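Local coordinates for protein extracellular subtilisin-like serine proteinase (Vibrio sp. PA-44, PDB 1SH7) that probably cleaves peptide bonds as a calcium-dependent, cold-adapted serine endopeptidase of the subtilisin (S8) family, this chain being its catalytic domain, at residues D12-P17 against L268-A273; N25-G30 against Y233-N238. All coordinates share one frame; numbering follows the deposited sequence.

Contact 1 of 2, residues D12-P17 against L268-A273. With CA (calcium ion), chain E.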
loop_
_atom_site.group_PDB
_atom_site.type_symbol
_atom_site.label_atom_id
_atom_site.label_comp_id
_atom_site.label_asym_id
_atom_site.label_seq_id
_atom_site.Cartn_x
_atom_site.Cartn_y
_atom_site.Cartn_z
ATOM N N ASP A 12 5.856 13.836 1.388
ATOM C CA ASP A 12 7.060 14.358 2.062
ATOM C C ASP A 12 6.917 15.783 2.643
ATOM O O ASP A 12 7.936 16.426 2.922
ATOM C CB ASP A 12 8.265 14.332 1.119
ATOM C CG ASP A 12 8.238 15.477 0.104
ATOM O OD1 ASP A 12 9.293 15.827 -0.452
ATOM O OD2 ASP A 12 7.185 16.093 -0.183
ATOM N N GLN A 13 5.678 16.256 2.812
ATOM C CA GLN A 13 5.395 17.605 3.312
ATOM C C GLN A 13 4.060 17.638 4.022
ATOM O O GLN A 13 3.167 16.804 3.780
ATOM C CB GLN A 13 5.458 18.643 2.170
ATOM C CG GLN A 13 4.492 18.373 1.020
ATOM C CD GLN A 13 4.669 19.406 -0.077
ATOM O OE1 GLN A 13 5.532 19.239 -0.931
ATOM N NE2 GLN A 13 3.888 20.488 -0.028
ATOM N N ARG A 14 3.952 18.594 4.935
ATOM C CA ARG A 14 2.800 18.724 5.812
ATOM C C ARG A 14 1.626 19.395 5.110
ATOM O O ARG A 14 0.510 18.941 5.208
ATOM C CB ARG A 14 3.218 19.540 7.046
ATOM C CG ARG A 14 4.233 18.828 7.950
ATOM C CD ARG A 14 3.725 17.516 8.470
ATOM N NE ARG A 14 4.654 16.886 9.423
ATOM C CZ ARG A 14 4.505 15.639 9.854
ATOM N NH1 ARG A 14 3.492 14.922 9.420
ATOM N NH2 ARG A 14 5.359 15.100 10.725
ATOM N N ASN A 15 1.890 20.493 4.390
ATOM C CA ASN A 15 0.826 21.365 3.922
ATOM C C ASN A 15 0.867 21.585 2.423
ATOM O O ASN A 15 1.895 21.471 1.805
ATOM C CB ASN A 15 0.916 22.729 4.613
ATOM C CG ASN A 15 0.438 22.696 6.037
ATOM O OD1 ASN A 15 -0.687 22.242 6.340
ATOM N ND2 ASN A 15 1.288 23.133 6.928
ATOM N N LEU A 16 -0.257 21.933 1.831
ATOM C CA LEU A 16 -0.225 22.427 0.456
ATOM C C LEU A 16 0.316 23.872 0.534
ATOM O O LEU A 16 0.259 24.475 1.607
ATOM C CB LEU A 16 -1.604 22.370 -0.177
ATOM C CG LEU A 16 -2.190 20.973 -0.406
ATOM C CD1 LEU A 16 -3.674 21.023 -0.831
ATOM C CD2 LEU A 16 -1.370 20.210 -1.408
ATOM N N PRO A 17 0.841 24.429 -0.553
ATOM C CA PRO A 17 0.870 23.809 -1.889
ATOM C C PRO A 17 1.961 22.770 -2.101
ATOM O O PRO A 17 2.963 22.758 -1.372
ATOM C CB PRO A 17 1.156 25.021 -2.805
ATOM C CG PRO A 17 2.029 25.888 -1.981
ATOM C CD PRO A 17 1.483 25.766 -0.564
ATOM N N LEU A 268 -3.106 12.011 7.348
ATOM C CA LEU A 268 -2.621 11.847 6.002
ATOM C C LEU A 268 -1.165 11.342 6.037
ATOM O O LEU A 268 -0.318 11.828 6.818
ATOM C CB LEU A 268 -2.699 13.193 5.273
ATOM C CG LEU A 268 -2.228 13.270 3.822
ATOM C CD1 LEU A 268 -3.139 12.456 2.952
ATOM C CD2 LEU A 268 -2.128 14.717 3.342
ATOM N N LEU A 269 -0.866 10.402 5.159
ATOM C CA LEU A 269 0.464 9.775 5.093
ATOM C C LEU A 269 1.572 10.778 4.950
ATOM O O LEU A 269 1.474 11.715 4.161
ATOM C CB LEU A 269 0.507 8.861 3.882
ATOM C CG LEU A 269 1.315 7.571 3.773
ATOM C CD1 LEU A 269 1.925 7.367 2.411
ATOM C CD2 LEU A 269 2.238 7.183 4.912
ATOM N N TYR A 270 2.640 10.553 5.720
ATOM C CA TYR A 270 3.847 11.348 5.722
ATOM C C TYR A 270 5.029 10.389 5.757
ATOM O O TYR A 270 5.053 9.467 6.551
ATOM C CB TYR A 270 3.862 12.276 6.939
ATOM C CG TYR A 270 5.021 13.228 7.052
ATOM C CD1 TYR A 270 5.111 14.365 6.248
ATOM C CD2 TYR A 270 6.012 13.032 8.028
ATOM C CE1 TYR A 270 6.164 15.282 6.409
ATOM C CE2 TYR A 270 7.045 13.924 8.181
ATOM C CZ TYR A 270 7.118 15.064 7.361
ATOM O OH TYR A 270 8.157 15.954 7.534
ATOM N N SER A 271 6.003 10.632 4.891
ATOM C CA SER A 271 7.012 9.633 4.554
ATOM C C SER A 271 8.314 9.783 5.354
ATOM O O SER A 271 9.172 8.902 5.283
ATOM C CB SER A 271 7.353 9.744 3.072
ATOM O OG SER A 271 8.004 10.982 2.777
ATOM N N LEU A 272 8.441 10.901 6.066
ATOM C CA LEU A 272 9.688 11.327 6.674
ATOM C C LEU A 272 9.714 11.076 8.177
ATOM O O LEU A 272 8.670 10.942 8.807
ATOM C CB LEU A 272 9.910 12.813 6.390
ATOM C CG LEU A 272 9.939 13.260 4.921
ATOM C CD1 LEU A 272 10.194 14.787 4.792
ATOM C CD2 LEU A 272 11.009 12.453 4.184
ATOM N N ALA A 273 10.913 11.049 8.750
ATOM C CA ALA A 273 11.094 10.610 10.127
ATOM C C ALA A 273 10.956 11.741 11.144
ATOM O O ALA A 273 11.931 12.080 11.818
ATOM C CB ALA A 273 12.473 9.927 10.287
HETATM CA CA CA E . 6.871 17.663 -1.901
HETATM O O HOH W 1 8.591 18.614 -0.690
HETATM O O HOH W 2 1.528 14.419 4.700
HETATM O O HOH W 3 7.419 18.082 9.977
#
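Neither segment is regular helix or strand over this contact, apart from L268, which ends the short strand 267-268. The two backbones come nearest at D12 and S271, whose CA atoms lie 5.3 Å apart. From there D12-P17 runs on past Y270, and the peptide bond before P17 is cis. The backbones do not bond directly. Water 2 joins them by donating to Q13 O and to L269 O.

R14 and Y270 carry the contact. The Y270 ring has CG anti to the backbone N (chi1 -177°), which puts it beside the backbone of D12 and Q13. The R14 chain bends at chi2 (-59°) and brings its guanidinium flat over one ring face. The planes are 12° apart, and R14 CZ sits 3.4 Å from the centroid of the Y270 ring, almost on the ring normal. This is a stacked cation-pi pair. R14 CD adds a CH-pi contact to the same face. The charge has partners beyond the ring: NH2 forms a salt bridge with D274 and NH1 bonds to R252 O. These would fix the rotation of the group. Nearer the calcium, L272 CD1 lies 3.4 Å from D12 O, and S271 OG lies 3.7 Å from D12 CB.

D12 and Q13 turn their side-chain ends to the metal. D12 OD2 binds calcium at 2.4 Å and Q13 OE1 at 2.3 Å; D9, D19 and N21 complete the protein ligands. D12 OD1 accepts from N23 N and water 1, itself a ligand. Q13 NE2 donates to N15 O and P17 O, which holds the amide in place.

The contact joins the calcium-binding loop that follows helix 6-11 to the chain leaving strand 267-268. L269 packs against helices 219-236 and 242-252, and S271 against V229 of helix 219-236.

Contact 2 of 2, residues N25-G30 against Y233-N238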
loop_
_atom_site.group_PDB
_atom_site.type_symbol
_atom_site.label_atom_id
_atom_site.label_comp_id
_atom_site.label_asym_id
_atom_site.label_seq_id
_atom_site.Cartn_x
_atom_site.Cartn_y
_atom_site.Cartn_z
ATOM N N ASN A 25 15.010 10.171 2.654
ATOM C CA ASN A 25 16.208 9.850 3.427
ATOM C C ASN A 25 16.539 8.343 3.397
ATOM O O ASN A 25 17.609 7.904 3.809
ATOM C CB ASN A 25 15.975 10.310 4.840
ATOM C CG ASN A 25 15.916 11.809 4.960
ATOM O OD1 ASN A 25 14.990 12.369 5.571
ATOM N ND2 ASN A 25 16.895 12.468 4.395
ATOM N N PHE A 26 15.587 7.558 2.907
ATOM C CA PHE A 26 15.695 6.112 2.825
ATOM C C PHE A 26 15.085 5.708 1.492
ATOM O O PHE A 26 14.373 6.490 0.863
ATOM C CB PHE A 26 14.958 5.419 3.984
ATOM C CG PHE A 26 15.507 5.766 5.327
ATOM C CD1 PHE A 26 15.053 6.872 6.006
ATOM C CD2 PHE A 26 16.510 5.015 5.890
ATOM C CE1 PHE A 26 15.577 7.210 7.260
ATOM C CE2 PHE A 26 17.058 5.375 7.129
ATOM C CZ PHE A 26 16.606 6.480 7.793
ATOM N N ASP A 27 15.361 4.488 1.069
ATOM C CA ASP A 27 14.782 3.966 -0.182
ATOM C C ASP A 27 14.290 2.495 -0.139
ATOM O O ASP A 27 13.967 1.943 -1.158
ATOM C CB ASP A 27 15.777 4.154 -1.341
ATOM C CG ASP A 27 17.075 3.435 -1.112
ATOM O OD1 ASP A 27 18.034 3.681 -1.896
ATOM O OD2 ASP A 27 17.248 2.613 -0.177
ATOM N N GLY A 28 14.232 1.875 1.030
ATOM C CA GLY A 28 13.690 0.522 1.141
ATOM C C GLY A 28 14.745 -0.530 0.927
ATOM O O GLY A 28 14.454 -1.728 0.915
ATOM N N PHE A 29 15.991 -0.089 0.784
ATOM C CA PHE A 29 17.113 -1.033 0.685
ATOM C C PHE A 29 17.084 -2.068 1.842
ATOM O O PHE A 29 16.935 -1.727 3.007
ATOM C CB PHE A 29 18.484 -0.349 0.597
ATOM C CG PHE A 29 19.592 -1.341 0.370
ATOM C CD1 PHE A 29 19.774 -1.899 -0.890
ATOM C CD2 PHE A 29 20.360 -1.808 1.439
ATOM C CE1 PHE A 29 20.756 -2.888 -1.105
ATOM C CE2 PHE A 29 21.355 -2.786 1.235
ATOM C CZ PHE A 29 21.540 -3.323 -0.044
ATOM N N GLY A 30 17.169 -3.335 1.482
ATOM C CA GLY A 30 17.125 -4.422 2.452
ATOM C C GLY A 30 15.749 -4.773 2.985
ATOM O O GLY A 30 15.652 -5.505 3.956
ATOM N N TYR A 233 10.355 3.111 6.643
ATOM C CA TYR A 233 10.455 3.001 8.088
ATOM C C TYR A 233 11.200 1.726 8.507
ATOM O O TYR A 233 11.926 1.727 9.536
ATOM C CB TYR A 233 9.064 2.975 8.749
ATOM C CG TYR A 233 8.245 4.265 8.720
ATOM C CD1 TYR A 233 8.643 5.373 7.987
ATOM C CD2 TYR A 233 7.016 4.337 9.396
ATOM C CE1 TYR A 233 7.869 6.549 7.964
ATOM C CE2 TYR A 233 6.228 5.511 9.364
ATOM C CZ TYR A 233 6.673 6.602 8.652
ATOM O OH TYR A 233 5.889 7.753 8.602
ATOM N N LEU A 234 11.006 0.655 7.739
ATOM C CA LEU A 234 11.669 -0.616 7.995
ATOM C C LEU A 234 13.158 -0.550 7.658
ATOM O O LEU A 234 13.993 -1.238 8.297
ATOM C CB LEU A 234 10.990 -1.765 7.253
ATOM C CG LEU A 234 9.645 -2.186 7.897
ATOM C CD1 LEU A 234 8.764 -2.953 6.921
ATOM C CD2 LEU A 234 9.966 -3.004 9.111
ATOM N N GLN A 235 13.524 0.267 6.678
ATOM C CA GLN A 235 14.953 0.413 6.389
ATOM C C GLN A 235 15.611 1.154 7.560
ATOM O O GLN A 235 16.661 0.734 8.060
ATOM C CB GLN A 235 15.252 1.110 5.060
ATOM C CG GLN A 235 16.757 1.116 4.760
ATOM C CD GLN A 235 17.184 2.031 3.605
ATOM O OE1 GLN A 235 16.357 2.627 2.930
ATOM N NE2 GLN A 235 18.503 2.125 3.382
ATOM N N GLU A 236 14.958 2.235 7.990
ATOM C CA GLU A 236 15.356 3.045 9.156
ATOM C C GLU A 236 15.491 2.203 10.442
ATOM O O GLU A 236 16.401 2.410 11.257
ATOM C CB GLU A 236 14.329 4.170 9.350
ATOM C CG GLU A 236 14.560 5.124 10.513
ATOM C CD GLU A 236 13.363 6.029 10.798
ATOM O OE1 GLU A 236 13.454 6.851 11.740
ATOM O OE2 GLU A 236 12.313 5.939 10.103
ATOM N N ASN A 237 14.530 1.303 10.633
ATOM C CA ASN A 237 14.459 0.430 11.799
ATOM C C ASN A 237 13.997 -0.968 11.368
ATOM O O ASN A 237 12.797 -1.237 11.294
ATOM C CB ASN A 237 13.515 1.021 12.838
ATOM C CG ASN A 237 13.614 0.325 14.198
ATOM O OD1 ASN A 237 14.005 -0.867 14.305
ATOM N ND2 ASN A 237 13.198 1.047 15.252
ATOM N N ASN A 238 14.962 -1.845 11.061
ATOM C CA ASN A 238 14.679 -3.205 10.604
ATOM C C ASN A 238 13.772 -4.009 11.554
ATOM O O ASN A 238 13.081 -4.944 11.119
ATOM C CB ASN A 238 15.983 -4.009 10.436
ATOM C CG ASN A 238 16.783 -3.676 9.163
ATOM O OD1 ASN A 238 17.799 -4.331 8.934
ATOM N ND2 ASN A 238 16.348 -2.695 8.342
HETATM O O HOH W 4 19.732 3.295 0.949
HETATM O O HOH W 5 17.741 -2.348 5.639
#
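Q235 OE1 is the centre of the contact. Q235 OE1 accepts from D27 N at 2.8 Å, in the carbonyl plane with an N-H...O angle of 154°. Q235 OE1 also accepts from G28 N at 2.9 Å, with this donor above the carbonyl plane. The Q235 side chain reaches this spot fully extended, with CG anti to the backbone N (chi1 -175°). Q235 CG lies 3.3 Å from F29 O.

F26 lies beside it. The Q235 amide meets the F26 ring at its edge, the two planes 79° apart. E236 CB lies over one face of that ring, a CH-pi contact of 3.8 Å to the centroid.

The loop is shaped by an Asx turn, in which D27 OD2 accepts from F29 N at 3.1 Å. Water 4 donates to D27 OD2 and accepts from Q235 NE2, so both ends of the Q235 amide are tied to this turn. Helix 219-236, which carries the predicted catalytic serine S220 in its first turn, ends here. Past its end, N238 ND2 donates back to L234 O and also to water 5, which donates to F29 O. Farther out, D27 OD1 bonds to N88 and E236 OE2 forms a salt bridge with R252 NH1.

Contact 1 is partly buried and sits at a calcium site, while contact 2 lies at the surface. Both use the long loop between helix 6-11 and strand 32-37, and they take hold of it at different points. The partner is the loop after strand 267-268 in contact 1 and the end of helix 219-236 in contact 2. Contact 1 is held by a guanidinium stacked on a tyrosine ring; contact 2 by backbone N-H groups bonded to a glutamine oxygen. The two meet where Y270 O probably bonds to Y233 OH, and A273 CB packs on E236 OE1. R252 serves both, its backbone O bonding to R14 and its side chain forming a salt bridge with E236.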